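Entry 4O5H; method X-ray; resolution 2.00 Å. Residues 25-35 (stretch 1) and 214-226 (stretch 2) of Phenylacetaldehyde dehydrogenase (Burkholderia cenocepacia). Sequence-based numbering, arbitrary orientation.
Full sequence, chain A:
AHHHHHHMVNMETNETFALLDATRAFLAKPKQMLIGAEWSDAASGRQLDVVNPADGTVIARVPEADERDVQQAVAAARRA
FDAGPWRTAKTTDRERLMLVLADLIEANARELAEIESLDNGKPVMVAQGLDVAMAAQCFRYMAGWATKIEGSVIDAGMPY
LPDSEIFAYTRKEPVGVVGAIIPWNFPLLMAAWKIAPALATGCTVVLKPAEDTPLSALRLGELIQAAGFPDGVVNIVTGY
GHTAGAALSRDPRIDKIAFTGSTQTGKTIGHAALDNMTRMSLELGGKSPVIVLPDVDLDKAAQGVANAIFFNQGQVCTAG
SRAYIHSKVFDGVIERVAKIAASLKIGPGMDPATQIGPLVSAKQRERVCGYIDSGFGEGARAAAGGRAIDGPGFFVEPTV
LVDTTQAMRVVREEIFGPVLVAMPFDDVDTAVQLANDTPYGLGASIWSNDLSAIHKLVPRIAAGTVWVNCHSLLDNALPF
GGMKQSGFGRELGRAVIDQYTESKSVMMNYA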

ATOM      1  N   ALA A  25     -28.441 -30.326  -8.218  1.00 20.72           N
ATOM      2  CA  ALA A  25     -28.670 -30.422  -6.772  1.00 21.27           C
ATOM      3  C   ALA A  25     -28.245 -29.151  -6.059  1.00 19.56           C
ATOM      4  O   ALA A  25     -28.910 -28.703  -5.135  1.00 19.16           O
ATOM      5  N   PHE A  26     -27.102 -28.598  -6.453  1.00 18.26           N
ATOM      6  CA  PHE A  26     -26.648 -27.384  -5.825  1.00 17.24           C
ATOM      7  C   PHE A  26     -27.629 -26.249  -6.099  1.00 17.41           C
ATOM      8  O   PHE A  26     -27.970 -25.504  -5.199  1.00 17.64           O
ATOM      9  N   LEU A  27     -28.090 -26.135  -7.334  1.00 18.27           N
ATOM     10  CA  LEU A  27     -29.059 -25.095  -7.658  1.00 18.72           C
ATOM     11  C   LEU A  27     -30.392 -25.241  -6.931  1.00 19.50           C
ATOM     12  O   LEU A  27     -30.991 -24.254  -6.529  1.00 19.27           O
ATOM     13  N   ALA A  28     -30.856 -26.460  -6.782  1.00 19.69           N
ATOM     14  CA  ALA A  28     -32.166 -26.698  -6.173  1.00 20.89           C
ATOM     15  C   ALA A  28     -32.198 -26.420  -4.661  1.00 20.26           C
ATOM     16  O   ALA A  28     -33.210 -26.044  -4.155  1.00 20.70           O
ATOM     17  N   LYS A  29     -31.107 -26.612  -3.944  1.00 19.42           N
ATOM     18  CA  LYS A  29     -31.188 -26.556  -2.492  1.00 19.49           C
ATOM     19  C   LYS A  29     -31.084 -25.121  -1.952  1.00 19.23           C
ATOM     20  O   LYS A  29     -30.474 -24.255  -2.582  1.00 18.69           O
ATOM     21  N   PRO A  30     -31.576 -24.892  -0.741  1.00 20.57           N
ATOM     22  CA  PRO A  30     -31.480 -23.569  -0.125  1.00 20.67           C
ATOM     23  C   PRO A  30     -30.047 -23.117   0.110  1.00 19.48           C
ATOM     24  O   PRO A  30     -29.207 -23.916   0.437  1.00 19.47           O
ATOM     25  N   LYS A  31     -29.748 -21.861  -0.194  1.00 20.19           N
ATOM     26  CA  LYS A  31     -28.370 -21.319  -0.109  1.00 19.90           C
ATOM     27  C   LYS A  31     -28.265 -20.508   1.152  1.00 19.48           C
ATOM     28  O   LYS A  31     -29.174 -19.735   1.473  1.00 18.69           O
ATOM     29  N   GLN A  32     -27.104 -20.586   1.779  1.00 18.46           N
ATOM     30  CA  GLN A  32     -26.811 -19.820   2.977  1.00 18.61           C
ATOM     31  C   GLN A  32     -25.399 -19.227   2.933  1.00 16.21           C
ATOM     32  O   GLN A  32     -24.559 -19.671   2.156  1.00 15.33           O
ATOM     33  N   MET A  33     -25.156 -18.246   3.795  1.00 14.88           N
ATOM     34  CA  MET A  33     -23.813 -17.691   4.001  1.00 14.14           C
ATOM     35  C   MET A  33     -23.012 -18.604   4.934  1.00 13.73           C
ATOM     36  O   MET A  33     -23.585 -19.314   5.736  1.00 14.03           O
ATOM     37  N   LEU A  34     -21.696 -18.479   4.893  1.00 13.04           N
ATOM     38  CA  LEU A  34     -20.823 -19.194   5.824  1.00 13.40           C
ATOM     39  C   LEU A  34     -20.265 -18.211   6.843  1.00 13.12           C
ATOM     40  O   LEU A  34     -19.430 -17.352   6.494  1.00 12.42           O
ATOM     41  N   ILE A  35     -20.772 -18.281   8.061  1.00 13.25           N
ATOM     42  CA  ILE A  35     -20.400 -17.336   9.098  1.00 13.94           C
ATOM     43  C   ILE A  35     -19.904 -18.111  10.310  1.00 14.53           C
ATOM     44  O   ILE A  35     -20.689 -18.736  11.036  1.00 14.79           O
ATOM     45  N   PRO A 214     -22.902 -14.762  -6.843  1.00 10.65           N
ATOM     46  CA  PRO A 214     -22.562 -15.308  -5.518  1.00 10.39           C
ATOM     47  C   PRO A 214     -22.328 -16.811  -5.486  1.00 10.32           C
ATOM     48  O   PRO A 214     -21.743 -17.313  -4.532  1.00 10.18           O
ATOM     49  N   LEU A 215     -22.733 -17.537  -6.521  1.00 10.42           N
ATOM     50  CA  LEU A 215     -22.868 -18.997  -6.375  1.00 10.59           C
ATOM     51  C   LEU A 215     -21.569 -19.764  -6.279  1.00 10.29           C
ATOM     52  O   LEU A 215     -21.471 -20.679  -5.441  1.00 10.37           O
ATOM     53  N   SER A 216     -20.582 -19.467  -7.133  1.00  9.76           N
ATOM     54  CA  SER A 216     -19.351 -20.292  -7.110  1.00  9.55           C
ATOM     55  C   SER A 216     -18.586 -20.108  -5.789  1.00  9.17           C
ATOM     56  O   SER A 216     -17.964 -21.044  -5.294  1.00  8.83           O
ATOM     57  N   ALA A 217     -18.701 -18.919  -5.208  1.00  8.88           N
ATOM     58  CA  ALA A 217     -18.062 -18.652  -3.906  1.00  8.80           C
ATOM     59  C   ALA A 217     -18.696 -19.478  -2.782  1.00  9.06           C
ATOM     60  O   ALA A 217     -17.986 -20.022  -1.957  1.00  9.03           O
ATOM     61  N   LEU A 218     -20.023 -19.621  -2.807  1.00  9.50           N
ATOM     62  CA  LEU A 218     -20.706 -20.469  -1.859  1.00  9.89           C
ATOM     63  C   LEU A 218     -20.270 -21.923  -2.038  1.00 10.21           C
ATOM     64  O   LEU A 218     -20.041 -22.587  -1.049  1.00 10.31           O
ATOM     65  N   ARG A 219     -20.142 -22.401  -3.263  1.00 10.38           N
ATOM     66  CA  ARG A 219     -19.724 -23.792  -3.468  1.00 10.78           C
ATOM     67  C   ARG A 219     -18.286 -23.970  -3.010  1.00 10.29           C
ATOM     68  O   ARG A 219     -17.961 -24.965  -2.403  1.00 10.61           O
ATOM     69  N   LEU A 220     -17.453 -22.977  -3.239  1.00  9.79           N
ATOM     70  CA  LEU A 220     -16.079 -22.990  -2.771  1.00  9.70           C
ATOM     71  C   LEU A 220     -16.028 -23.050  -1.238  1.00  9.75           C
ATOM     72  O   LEU A 220     -15.241 -23.774  -0.698  1.00  9.92           O
ATOM     73  N   GLY A 221     -16.931 -22.366  -0.570  1.00  9.80           N
ATOM     74  CA  GLY A 221     -17.111 -22.513   0.904  1.00 10.07           C
ATOM     75  C   GLY A 221     -17.303 -23.932   1.369  1.00 10.41           C
ATOM     76  O   GLY A 221     -16.685 -24.357   2.320  1.00 10.41           O
ATOM     77  N   GLU A 222     -18.136 -24.684   0.648  1.00 10.82           N
ATOM     78  CA  GLU A 222     -18.343 -26.112   0.914  1.00 10.99           C
ATOM     79  C   GLU A 222     -17.018 -26.883   0.769  1.00 10.99           C
ATOM     80  O   GLU A 222     -16.692 -27.734   1.620  1.00 10.83           O
ATOM     81  N   LEU A 223     -16.252 -26.584  -0.288  1.00 10.72           N
ATOM     82  CA  LEU A 223     -15.002 -27.294  -0.528  1.00 10.94           C
ATOM     83  C   LEU A 223     -13.962 -26.938   0.565  1.00 10.84           C
ATOM     84  O   LEU A 223     -13.162 -27.774   0.976  1.00 10.95           O
ATOM     85  N   ILE A 224     -13.984 -25.690   1.021  1.00 10.69           N
ATOM     86  CA  ILE A 224     -13.092 -25.230   2.076  1.00 10.79           C
ATOM     87  C   ILE A 224     -13.376 -25.999   3.372  1.00 11.08           C
ATOM     88  O   ILE A 224     -12.427 -26.499   4.022  1.00 10.85           O
ATOM     89  N   GLN A 225     -14.663 -26.191   3.700  1.00 11.34           N
ATOM     90  CA  GLN A 225     -15.004 -26.995   4.858  1.00 11.89           C
ATOM     91  C   GLN A 225     -14.558 -28.413   4.628  1.00 12.22           C
ATOM     92  O   GLN A 225     -14.000 -29.045   5.527  1.00 12.28           O
ATOM     93  N   ALA A 226     -14.794 -28.931   3.425  1.00 12.36           N
ATOM     94  CA  ALA A 226     -14.447 -30.328   3.159  1.00 12.86           C
ATOM     95  C   ALA A 226     -12.932 -30.555   3.248  1.00 13.27           C
ATOM     96  O   ALA A 226     -12.483 -31.642   3.599  1.00 13.93           O
TER

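The main bump of this contact is Phe 26, on the last turn of the helix in stretch 1. Its CA-to-CB bond points toward helix 215-226, and chi1 is t (176°). The ring fills a hollow formed by Leu 215, Leu 218, Arg 219 and Glu 222. CE2 of Phe 26 lies 4.1 Å from CB of Leu 215, and CZ of Phe 26 is 4.4 Å from CB of Leu 218. The aliphatic part of Arg 219 lines another wall, with its CD 3.8 Å from CD1 of Phe 26. Glu 222 OE2 meets the ring at its edge, 3.9 Å from CE1 of Phe 26.

Leu 215 and Leu 218 both point toward stretch 1, each with chi1 m and chi2 t. Leu 215 CD1 touches Leu 27 CD2 at 4.0 Å, while Leu 215 CD2 meets Lys 31 CE at 4.0 Å. Leu 218 reaches the loop further on: its CD1 is 4.1 Å from Lys 31 CB, and its CD2 is 3.4 Å from the backbone O of Gln 32.

Lys 31 offers its carbon chain to these leucines. Its chain bends (m, m, t, m) and returns NZ to its own stretch. There NZ donates to Lys 29 O (2.7 Å) and Leu 27 O (2.9 Å), tying the loop to the helix end.

Lys 29 starts sideways, but its extended chain (p, t, t, t) brings NZ to Glu 222 OE2 at 2.7 Å, a hydrogen-bonded salt bridge. Arg 219 NH1 pairs with Glu 222 OE1 at 2.8 Å, a salt bridge with a weak hydrogen bond. Glu 222 thus joins two cations beside the Phe 26 ring.

In the strand, Leu 34 (t, p) points toward the helix and Met 33 away. Gly 221 has no side chain, and Leu 34 CD2 approaches its O at 4.3 Å. Leu 34 CD1 lies 3.6 Å from Gln 225 NE2.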

ATOM      1  CB  ALA A  25     -27.921 -31.630  -6.172  1.00 21.67           C
ATOM      2  CB  PHE A  26     -25.252 -27.004  -6.332  1.00 16.41           C
ATOM      3  CG  PHE A  26     -24.747 -25.698  -5.781  1.00 15.35           C
ATOM      4  CD1 PHE A  26     -24.238 -25.605  -4.503  1.00 15.50           C
ATOM      5  CD2 PHE A  26     -24.776 -24.576  -6.557  1.00 15.61           C
ATOM      6  CE1 PHE A  26     -23.775 -24.402  -3.997  1.00 15.12           C
ATOM      7  CE2 PHE A  26     -24.298 -23.363  -6.076  1.00 15.02           C
ATOM      8  CZ  PHE A  26     -23.783 -23.284  -4.797  1.00 15.05           C
ATOM      9  CB  LEU A  27     -29.323 -25.036  -9.149  1.00 19.58           C
ATOM     10  CG  LEU A  27     -28.135 -24.604 -10.006  1.00 20.32           C
ATOM     11  CD1 LEU A  27     -28.508 -24.739 -11.480  1.00 21.41           C
ATOM     12  CD2 LEU A  27     -27.701 -23.200  -9.683  1.00 20.27           C
ATOM     13  CB  ALA A  28     -32.604 -28.124  -6.423  1.00 21.72           C
ATOM     14  CB  LYS A  29     -30.095 -27.424  -1.876  1.00 19.47           C
ATOM     15  CG  LYS A  29     -28.743 -26.739  -1.858  1.00 18.47           C
ATOM     16  CD  LYS A  29     -27.614 -27.682  -1.530  1.00 18.80           C
ATOM     17  CE  LYS A  29     -26.326 -26.887  -1.434  1.00 18.01           C
ATOM     18  NZ  LYS A  29     -25.194 -27.723  -1.010  1.00 18.37           N
ATOM     19  CB  PRO A  30     -32.185 -23.753   1.216  1.00 21.10           C
ATOM     20  CG  PRO A  30     -33.099 -24.900   0.984  1.00 22.78           C
ATOM     21  CD  PRO A  30     -32.344 -25.826   0.101  1.00 22.13           C
ATOM     22  CB  LYS A  31     -28.037 -20.353  -1.269  1.00 20.82           C
ATOM     23  CG  LYS A  31     -28.381 -20.848  -2.661  1.00 22.57           C
ATOM     24  CD  LYS A  31     -27.543 -22.026  -3.115  1.00 21.69           C
ATOM     25  CE  LYS A  31     -27.994 -22.376  -4.512  1.00 21.48           C
ATOM     26  NZ  LYS A  31     -29.423 -22.806  -4.635  1.00 21.85           N
ATOM     27  CB  GLN A  32     -26.947 -20.736   4.176  1.00 21.50           C
ATOM     28  CG  GLN A  32     -28.355 -21.252   4.351  1.00 25.51           C
ATOM     29  CD  GLN A  32     -28.505 -22.011   5.607  1.00 30.08           C
ATOM     30  OE1 GLN A  32     -27.895 -23.070   5.780  1.00 36.76           O
ATOM     31  NE2 GLN A  32     -29.295 -21.470   6.531  1.00 31.84           N
ATOM     32  CB  MET A  33     -23.895 -16.324   4.675  1.00 13.89           C
ATOM     33  CG  MET A  33     -24.601 -15.314   3.842  1.00 13.97           C
ATOM     34  SD  MET A  33     -24.661 -13.705   4.593  1.00 14.16           S
ATOM     35  CE  MET A  33     -25.943 -13.854   5.852  1.00 15.56           C
ATOM     36  CB  LEU A  34     -19.685 -19.862   5.052  1.00 13.40           C
ATOM     37  CG  LEU A  34     -18.633 -20.577   5.911  1.00 14.60           C
ATOM     38  CD1 LEU A  34     -19.282 -21.662   6.736  1.00 15.51           C
ATOM     39  CD2 LEU A  34     -17.549 -21.171   5.045  1.00 14.81           C
ATOM     40  CB  ILE A  35     -21.578 -16.413   9.464  1.00 14.45           C
ATOM     41  CG1 ILE A  35     -21.943 -15.620   8.228  1.00 13.91           C
ATOM     42  CG2 ILE A  35     -21.220 -15.471  10.621  1.00 15.08           C
ATOM     43  CD1 ILE A  35     -23.114 -14.704   8.376  1.00 14.29           C
ATOM     44  CB  PRO A 214     -23.801 -15.016  -4.714  1.00 10.62           C
ATOM     45  CG  PRO A 214     -24.914 -15.138  -5.726  1.00 11.10           C
ATOM     46  CD  PRO A 214     -24.357 -14.552  -6.999  1.00 10.90           C
ATOM     47  CB  LEU A 215     -23.732 -19.579  -7.475  1.00 11.12           C
ATOM     48  CG  LEU A 215     -25.197 -19.115  -7.493  1.00 11.53           C
ATOM     49  CD1 LEU A 215     -25.939 -19.770  -8.645  1.00 12.02           C
ATOM     50  CD2 LEU A 215     -25.912 -19.414  -6.178  1.00 11.62           C
ATOM     51  CB  SER A 216     -18.470 -20.064  -8.342  1.00  9.63           C
ATOM     52  OG  SER A 216     -18.058 -18.711  -8.439  1.00  9.51           O
ATOM     53  CB  ALA A 217     -18.127 -17.177  -3.575  1.00  8.67           C
ATOM     54  CB  LEU A 218     -22.239 -20.329  -1.932  1.00 10.09           C
ATOM     55  CG  LEU A 218     -22.728 -18.899  -1.564  1.00 10.04           C
ATOM     56  CD1 LEU A 218     -24.222 -18.804  -1.704  1.00 10.26           C
ATOM     57  CD2 LEU A 218     -22.319 -18.522  -0.138  1.00  9.97           C
ATOM     58  CB  ARG A 219     -19.916 -24.227  -4.933  1.00 11.28           C
ATOM     59  CG  ARG A 219     -19.597 -25.699  -5.191  1.00 11.88           C
ATOM     60  CD  ARG A 219     -20.574 -26.652  -4.535  1.00 12.62           C
ATOM     61  NE  ARG A 219     -20.288 -28.021  -5.011  1.00 13.20           N
ATOM     62  CZ  ARG A 219     -19.754 -28.995  -4.290  1.00 13.27           C
ATOM     63  NH1 ARG A 219     -19.508 -28.853  -2.990  1.00 13.34           N
ATOM     64  NH2 ARG A 219     -19.465 -30.129  -4.882  1.00 13.61           N
ATOM     65  CB  LEU A 220     -15.311 -21.762  -3.258  1.00  9.40           C
ATOM     66  CG  LEU A 220     -13.866 -21.630  -2.770  1.00  9.32           C
ATOM     67  CD1 LEU A 220     -12.970 -22.730  -3.314  1.00  9.45           C
ATOM     68  CD2 LEU A 220     -13.338 -20.294  -3.184  1.00  9.20           C
ATOM     69  CB  GLU A 222     -19.389 -26.692  -0.017  1.00 11.42           C
ATOM     70  CG  GLU A 222     -20.772 -26.026   0.136  1.00 11.82           C
ATOM     71  CD  GLU A 222     -21.840 -26.677  -0.716  1.00 12.41           C
ATOM     72  OE1 GLU A 222     -21.542 -27.650  -1.424  1.00 12.59           O
ATOM     73  OE2 GLU A 222     -23.006 -26.218  -0.678  1.00 12.94           O
ATOM     74  CB  LEU A 223     -14.464 -26.989  -1.957  1.00 10.99           C
ATOM     75  CG  LEU A 223     -15.401 -27.390  -3.119  1.00 11.23           C
ATOM     76  CD1 LEU A 223     -14.766 -27.056  -4.450  1.00 11.30           C
ATOM     77  CD2 LEU A 223     -15.749 -28.864  -3.090  1.00 11.75           C
ATOM     78  CB  ILE A 224     -13.202 -23.715   2.265  1.00 10.75           C
ATOM     79  CG1 ILE A 224     -12.508 -22.991   1.109  1.00 10.62           C
ATOM     80  CG2 ILE A 224     -12.623 -23.264   3.604  1.00 10.89           C
ATOM     81  CD1 ILE A 224     -12.771 -21.497   1.037  1.00 10.47           C
ATOM     82  CB  GLN A 225     -16.509 -27.011   5.150  1.00 12.25           C
ATOM     83  CG  GLN A 225     -17.056 -25.694   5.568  1.00 12.15           C
ATOM     84  CD  GLN A 225     -18.410 -25.857   6.274  1.00 12.70           C
ATOM     85  OE1 GLN A 225     -19.288 -26.622   5.827  1.00 12.78           O
ATOM     86  NE2 GLN A 225     -18.570 -25.145   7.380  1.00 12.74           N
ATOM     87  CB  ALA A 226     -14.994 -30.749   1.825  1.00 12.89           C
TER